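Local coordinates for geranyltranstransferase (Thermotoga neapolitana, PDB 4WK5), which probably joins isoprenoid diphosphate units as a magnesium-dependent prenyltransferase of the FPP/GGPP synthase family, at residues V64-E69 with H278-F283; K180-K185 with V246-K251. One frame throughout, in Å; residues are numbered along the deposited sequence.

Interaction 1 (V64-E69 with H278-F283); sequences VLTVGE and HRTFDF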
loop_
_atom_site.group_PDB
_atom_site.type_symbol
_atom_site.label_atom_id
_atom_site.label_comp_id
_atom_site.label_asym_id
_atom_site.label_seq_id
_atom_site.Cartn_x
_atom_site.Cartn_y
_atom_site.Cartn_z
ATOM N N VAL A 64 -8.219 -8.439 17.505
ATOM C CA VAL A 64 -9.397 -7.823 16.900
ATOM C C VAL A 64 -10.659 -8.647 17.214
ATOM O O VAL A 64 -11.691 -8.095 17.615
ATOM C CB VAL A 64 -9.237 -7.672 15.383
ATOM C CG1 VAL A 64 -10.541 -7.183 14.755
ATOM C CG2 VAL A 64 -8.070 -6.720 15.075
ATOM N N LEU A 65 -10.571 -9.966 17.059
ATOM C CA LEU A 65 -11.726 -10.815 17.328
ATOM C C LEU A 65 -12.119 -10.836 18.801
ATOM O O LEU A 65 -13.307 -10.857 19.118
ATOM C CB LEU A 65 -11.472 -12.248 16.845
ATOM C CG LEU A 65 -11.344 -12.414 15.330
ATOM C CD1 LEU A 65 -11.328 -13.896 14.964
ATOM C CD2 LEU A 65 -12.475 -11.702 14.616
ATOM N N THR A 66 -11.143 -10.841 19.706
ATOM C CA THR A 66 -11.497 -10.929 21.121
ATOM C C THR A 66 -12.067 -9.608 21.629
ATOM O O THR A 66 -13.037 -9.605 22.384
ATOM C CB THR A 66 -10.302 -11.358 22.004
ATOM O OG1 THR A 66 -9.355 -10.282 22.105
ATOM C CG2 THR A 66 -9.643 -12.627 21.419
ATOM N N VAL A 67 -11.481 -8.488 21.207
ATOM C CA VAL A 67 -11.992 -7.184 21.618
ATOM C C VAL A 67 -13.398 -6.995 21.050
ATOM O O VAL A 67 -14.324 -6.560 21.748
ATOM C CB VAL A 67 -11.084 -6.030 21.147
ATOM C CG1 VAL A 67 -11.755 -4.687 21.393
ATOM C CG2 VAL A 67 -9.728 -6.092 21.862
ATOM N N GLY A 68 -13.560 -7.328 19.773
ATOM C CA GLY A 68 -14.861 -7.221 19.139
ATOM C C GLY A 68 -15.916 -8.092 19.791
ATOM O O GLY A 68 -17.065 -7.674 19.957
ATOM N N GLU A 69 -15.542 -9.307 20.173
ATOM C CA GLU A 69 -16.505 -10.182 20.827
ATOM C C GLU A 69 -16.865 -9.626 22.203
ATOM O O GLU A 69 -18.020 -9.706 22.631
ATOM C CB GLU A 69 -15.969 -11.606 20.954
ATOM C CG GLU A 69 -17.049 -12.599 21.404
ATOM C CD GLU A 69 -16.532 -14.014 21.552
ATOM O OE1 GLU A 69 -15.309 -14.207 21.413
ATOM O OE2 GLU A 69 -17.345 -14.930 21.808
ATOM N N HIS A 278 -13.418 -9.196 29.155
ATOM C CA HIS A 278 -13.014 -10.482 29.742
ATOM C C HIS A 278 -12.158 -11.364 28.857
ATOM O O HIS A 278 -11.132 -11.884 29.290
ATOM C CB HIS A 278 -14.250 -11.308 30.134
ATOM C CG HIS A 278 -15.130 -10.655 31.148
ATOM N ND1 HIS A 278 -16.496 -10.565 30.994
ATOM C CD2 HIS A 278 -14.846 -10.078 32.339
ATOM C CE1 HIS A 278 -17.014 -9.952 32.042
ATOM N NE2 HIS A 278 -16.034 -9.644 32.872
ATOM N N ARG A 279 -12.621 -11.572 27.631
ATOM C CA ARG A 279 -11.924 -12.432 26.690
ATOM C C ARG A 279 -10.569 -11.849 26.354
ATOM O O ARG A 279 -9.585 -12.571 26.246
ATOM C CB ARG A 279 -12.751 -12.621 25.425
ATOM C CG ARG A 279 -14.137 -13.180 25.706
ATOM C CD ARG A 279 -14.950 -13.261 24.435
ATOM N NE ARG A 279 -16.101 -14.144 24.593
ATOM C CZ ARG A 279 -17.273 -13.757 25.084
ATOM N NH1 ARG A 279 -17.443 -12.497 25.466
ATOM N NH2 ARG A 279 -18.271 -14.624 25.194
ATOM N N THR A 280 -10.525 -10.530 26.206
ATOM C CA THR A 280 -9.290 -9.857 25.845
ATOM C C THR A 280 -8.284 -9.942 26.992
ATOM O O THR A 280 -7.100 -10.218 26.781
ATOM C CB THR A 280 -9.559 -8.397 25.459
ATOM O OG1 THR A 280 -10.532 -8.363 24.404
ATOM C CG2 THR A 280 -8.289 -7.739 24.977
ATOM N N PHE A 281 -8.771 -9.730 28.208
ATOM C CA PHE A 281 -7.961 -9.875 29.406
ATOM C C PHE A 281 -7.361 -11.277 29.507
ATOM O O PHE A 281 -6.156 -11.433 29.702
ATOM C CB PHE A 281 -8.816 -9.576 30.639
ATOM C CG PHE A 281 -8.116 -9.819 31.938
ATOM C CD1 PHE A 281 -7.245 -8.875 32.454
ATOM C CD2 PHE A 281 -8.351 -10.977 32.661
ATOM C CE1 PHE A 281 -6.611 -9.088 33.656
ATOM C CE2 PHE A 281 -7.717 -11.196 33.873
ATOM C CZ PHE A 281 -6.847 -10.251 34.368
ATOM N N ASP A 282 -8.210 -12.290 29.370
ATOM C CA ASP A 282 -7.755 -13.672 29.456
ATOM C C ASP A 282 -6.730 -13.983 28.361
ATOM O O ASP A 282 -5.698 -14.601 28.633
ATOM C CB ASP A 282 -8.934 -14.639 29.359
ATOM C CG ASP A 282 -9.836 -14.591 30.580
ATOM O OD1 ASP A 282 -9.378 -14.157 31.662
ATOM O OD2 ASP A 282 -11.005 -15.003 30.455
ATOM N N PHE A 283 -7.018 -13.539 27.135
ATOM C CA PHE A 283 -6.120 -13.734 25.992
ATOM C C PHE A 283 -4.744 -13.131 26.276
ATOM O O PHE A 283 -3.712 -13.805 26.149
ATOM C CB PHE A 283 -6.747 -13.120 24.729
ATOM C CG PHE A 283 -5.860 -13.157 23.506
ATOM C CD1 PHE A 283 -5.281 -14.343 23.078
ATOM C CD2 PHE A 283 -5.629 -12.008 22.780
ATOM C CE1 PHE A 283 -4.479 -14.369 21.947
ATOM C CE2 PHE A 283 -4.829 -12.030 21.648
ATOM C CZ PHE A 283 -4.251 -13.214 21.240
#
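Glu69 and Arg279 meet as a salt bridge of stacked flat groups, Glu69 OE2 lying 3.1 Å from Arg279 NE. The carboxylate covers one face of the guanidinium, the planes 25° apart, so charge holds the pair and no N-H points at the oxygen. Glu69 OE1 turns to a second cation, Lys24. Deeper in, the hydroxyls of two threonines, Thr66 OG1 and Thr280 OG1, come within 3.2 Å. A chi1 of 72° sets Thr66 OG1 between its backbone N and carbonyl carbon, where its proton can go to Thr280 OG1 or to Leu63 O one turn back, so the bond between the threonines is possible but not settled. Thr280 OG1 has its stronger partner in Asp70 OD2, while Asp70 OD1 takes the backbone N of Arg279. In this mainly alpha-helical prenyl synthase fold the bonds join helix 59-70 to the C-terminal helix 278-289, whose short segments run roughly antiparallel, at 146°, with axes 8.0 Å apart. Small beta-branched residues suit such closeness: Val67 CG2 rests 3.8 Å from Thr280 CG2, and the valine also packs on Phe194, Pro197 and Phe198 of helix 175-201. Phe283 brings CD2 obliquely to 4.2 Å from Thr66 OG1 and packs on Ile59 and Leu62.

Interaction 2 (K180-K185 with V246-K251); sequences KMYSFK and VTLVKK
Tyr182 lays one face of its phenol ring against the CD1 methyl of Leu248, a CH-pi contact in which CD1 stands 3.9 Å from the ring centroid and 24° off the normal. The methyl sits nearer the rim than the centre, with Leu248 CD1 3.6 Å from Tyr182 CD2, and the two side chains run alongside each other but point opposite ways. With CG anti to its carbonyl carbon (chi1 -83°), Tyr182 reaches across to the start of helix 248-274. There Tyr182 OH accepts a hydrogen bond from Leu248 N, 2.9 Å away and close to straight at 163°. The modelled place of the hydroxyl is less sure, so that length calls for caution. An amide in the first turn of a helix has no helical carbonyl to bond to, and a phenol oxygen can fill that need. Thr247, the N-cap, does the like for one further amide of the first turn: its OG1 accepts from Lys250 N at 3.0 Å. The contact thus joins helix 175-201 to the first turn of helix 248-274 in the alpha-helical prenyl synthase fold, beside the DDxxD sequence that includes Asp224, the second aspartate-rich motif of this family. A phenylalanine in place of Tyr182 would keep the ring against Leu248 but would probably leave Leu248 N without its acceptor at the helix start. Thr247 CA lies at the edge of the tyrosine ring, 3.3 Å from Tyr182 OH. Met181, flexible enough to bend at chi2 and chi3, brings its CE methyl to 3.7 Å from Val246 O. Leu248 is a branched side chain broad enough to meet several residues of helix 175-201, packing on Val175 and Val178 as well as on the tyrosine.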
loop_
_atom_site.group_PDB
_atom_site.type_symbol
_atom_site.label_atom_id
_atom_site.label_comp_id
_atom_site.label_asym_id
_atom_site.label_seq_id
_atom_site.Cartn_x
_atom_site.Cartn_y
_atom_site.Cartn_z
ATOM N N LYS A 180 9.599 6.397 20.578
ATOM C CA LYS A 180 8.712 6.897 19.531
ATOM C C LYS A 180 8.686 5.916 18.352
ATOM O O LYS A 180 7.634 5.633 17.763
ATOM C CB LYS A 180 9.170 8.284 19.067
ATOM C CG LYS A 180 8.274 8.946 18.030
ATOM C CD LYS A 180 6.903 9.274 18.605
ATOM C CE LYS A 180 6.159 10.271 17.720
ATOM N NZ LYS A 180 4.822 10.639 18.272
ATOM N N MET A 181 9.861 5.400 18.016
ATOM C CA MET A 181 9.976 4.417 16.959
ATOM C C MET A 181 9.182 3.144 17.292
ATOM O O MET A 181 8.521 2.570 16.421
ATOM C CB MET A 181 11.453 4.102 16.699
ATOM C CG MET A 181 11.694 3.088 15.587
ATOM S SD MET A 181 11.755 1.402 16.220
ATOM C CE MET A 181 13.310 1.496 17.133
ATOM N N TYR A 182 9.241 2.700 18.547
ATOM C CA TYR A 182 8.457 1.530 18.964
ATOM C C TYR A 182 6.976 1.826 18.811
ATOM O O TYR A 182 6.201 0.992 18.366
ATOM C CB TYR A 182 8.751 1.146 20.419
ATOM C CG TYR A 182 9.994 0.298 20.596
ATOM C CD1 TYR A 182 11.157 0.572 19.887
ATOM C CD2 TYR A 182 10.009 -0.761 21.501
ATOM C CE1 TYR A 182 12.291 -0.206 20.048
ATOM C CE2 TYR A 182 11.131 -1.534 21.670
ATOM C CZ TYR A 182 12.268 -1.255 20.943
ATOM O OH TYR A 182 13.394 -2.028 21.112
ATOM N N SER A 183 6.592 3.021 19.225
ATOM C CA SER A 183 5.198 3.436 19.157
ATOM C C SER A 183 4.678 3.411 17.732
ATOM O O SER A 183 3.564 2.958 17.476
ATOM C CB SER A 183 5.035 4.838 19.737
ATOM O OG SER A 183 3.733 5.328 19.497
ATOM N N PHE A 184 5.491 3.896 16.801
ATOM C CA PHE A 184 5.090 3.925 15.399
ATOM C C PHE A 184 5.177 2.550 14.735
ATOM O O PHE A 184 4.261 2.128 14.012
ATOM C CB PHE A 184 5.958 4.902 14.602
ATOM C CG PHE A 184 5.509 6.344 14.681
ATOM C CD1 PHE A 184 4.767 6.808 15.753
ATOM C CD2 PHE A 184 5.810 7.213 13.649
ATOM C CE1 PHE A 184 4.360 8.138 15.811
ATOM C CE2 PHE A 184 5.401 8.550 13.697
ATOM C CZ PHE A 184 4.678 9.006 14.778
ATOM N N LYS A 185 6.281 1.847 14.964
ATOM C CA LYS A 185 6.551 0.618 14.217
ATOM C C LYS A 185 5.699 -0.573 14.654
ATOM O O LYS A 185 5.360 -1.445 13.835
ATOM C CB LYS A 185 8.039 0.267 14.342
ATOM C CG LYS A 185 8.478 -1.011 13.646
ATOM C CD LYS A 185 9.829 -1.454 14.213
ATOM C CE LYS A 185 10.209 -2.853 13.759
ATOM N NZ LYS A 185 10.347 -2.945 12.286
ATOM N N VAL A 246 18.871 -0.287 16.864
ATOM C CA VAL A 246 18.768 0.345 18.175
ATOM C C VAL A 246 17.510 -0.139 18.874
ATOM O O VAL A 246 16.417 -0.054 18.315
ATOM C CB VAL A 246 18.742 1.881 18.082
ATOM C CG1 VAL A 246 18.814 2.482 19.480
ATOM C CG2 VAL A 246 19.899 2.381 17.226
ATOM N N THR A 247 17.667 -0.667 20.086
ATOM C CA THR A 247 16.522 -1.163 20.836
ATOM C C THR A 247 16.419 -0.460 22.182
ATOM O O THR A 247 17.361 0.211 22.616
ATOM C CB THR A 247 16.605 -2.675 21.071
ATOM O OG1 THR A 247 17.678 -2.949 21.987
ATOM C CG2 THR A 247 16.857 -3.406 19.766
ATOM N N LEU A 248 15.270 -0.601 22.836
ATOM C CA LEU A 248 15.101 -0.055 24.173
ATOM C C LEU A 248 15.951 -0.836 25.165
ATOM O O LEU A 248 16.340 -0.308 26.201
ATOM C CB LEU A 248 13.634 -0.082 24.599
ATOM C CG LEU A 248 12.803 1.054 23.998
ATOM C CD1 LEU A 248 11.343 0.937 24.434
ATOM C CD2 LEU A 248 13.385 2.409 24.416
ATOM N N VAL A 249 16.241 -2.093 24.841
ATOM C CA VAL A 249 17.124 -2.880 25.712
ATOM C C VAL A 249 18.535 -2.301 25.657
ATOM O O VAL A 249 19.200 -2.162 26.687
ATOM C CB VAL A 249 17.131 -4.376 25.327
ATOM C CG1 VAL A 249 18.143 -5.148 26.186
ATOM C CG2 VAL A 249 15.749 -4.970 25.527
ATOM N N LYS A 250 18.985 -1.925 24.462
ATOM C CA LYS A 250 20.284 -1.264 24.327
ATOM C C LYS A 250 20.351 0.071 25.065
ATOM O O LYS A 250 21.350 0.377 25.714
ATOM C CB LYS A 250 20.618 -1.037 22.850
ATOM C CG LYS A 250 21.060 -2.283 22.119
ATOM C CD LYS A 250 21.562 -1.942 20.727
ATOM C CE LYS A 250 21.857 -3.190 19.913
ATOM N NZ LYS A 250 22.289 -2.824 18.531
ATOM N N LYS A 251 19.297 0.876 24.955
ATOM C CA LYS A 251 19.290 2.212 25.564
ATOM C C LYS A 251 19.088 2.194 27.078
ATOM O O LYS A 251 19.683 2.992 27.809
ATOM C CB LYS A 251 18.196 3.086 24.930
ATOM C CG LYS A 251 18.338 3.300 23.433
ATOM C CD LYS A 251 19.613 4.052 23.080
ATOM C CE LYS A 251 19.718 5.375 23.824
ATOM N NZ LYS A 251 20.894 6.172 23.357
#

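Helix 175-201 connects the two contacts: interaction 2 uses its first half, and further along it receives Val67 of interaction 1. Helix 248-274 makes a second link, beginning at interaction 2 and ending just before helix 278-289, where its Leu272 touches Thr280. The contacts themselves do not meet; their centres are 27 Å apart and their nearest atoms about 14 Å. In sequence, interaction 2 is nested inside the loop closed by interaction 1. Interaction 2 borders Asp224 of the second aspartate-rich motif, which in relatives binds magnesium. It also adjoins the dimer interface, where Phe184 meets Phe40 of the second subunit.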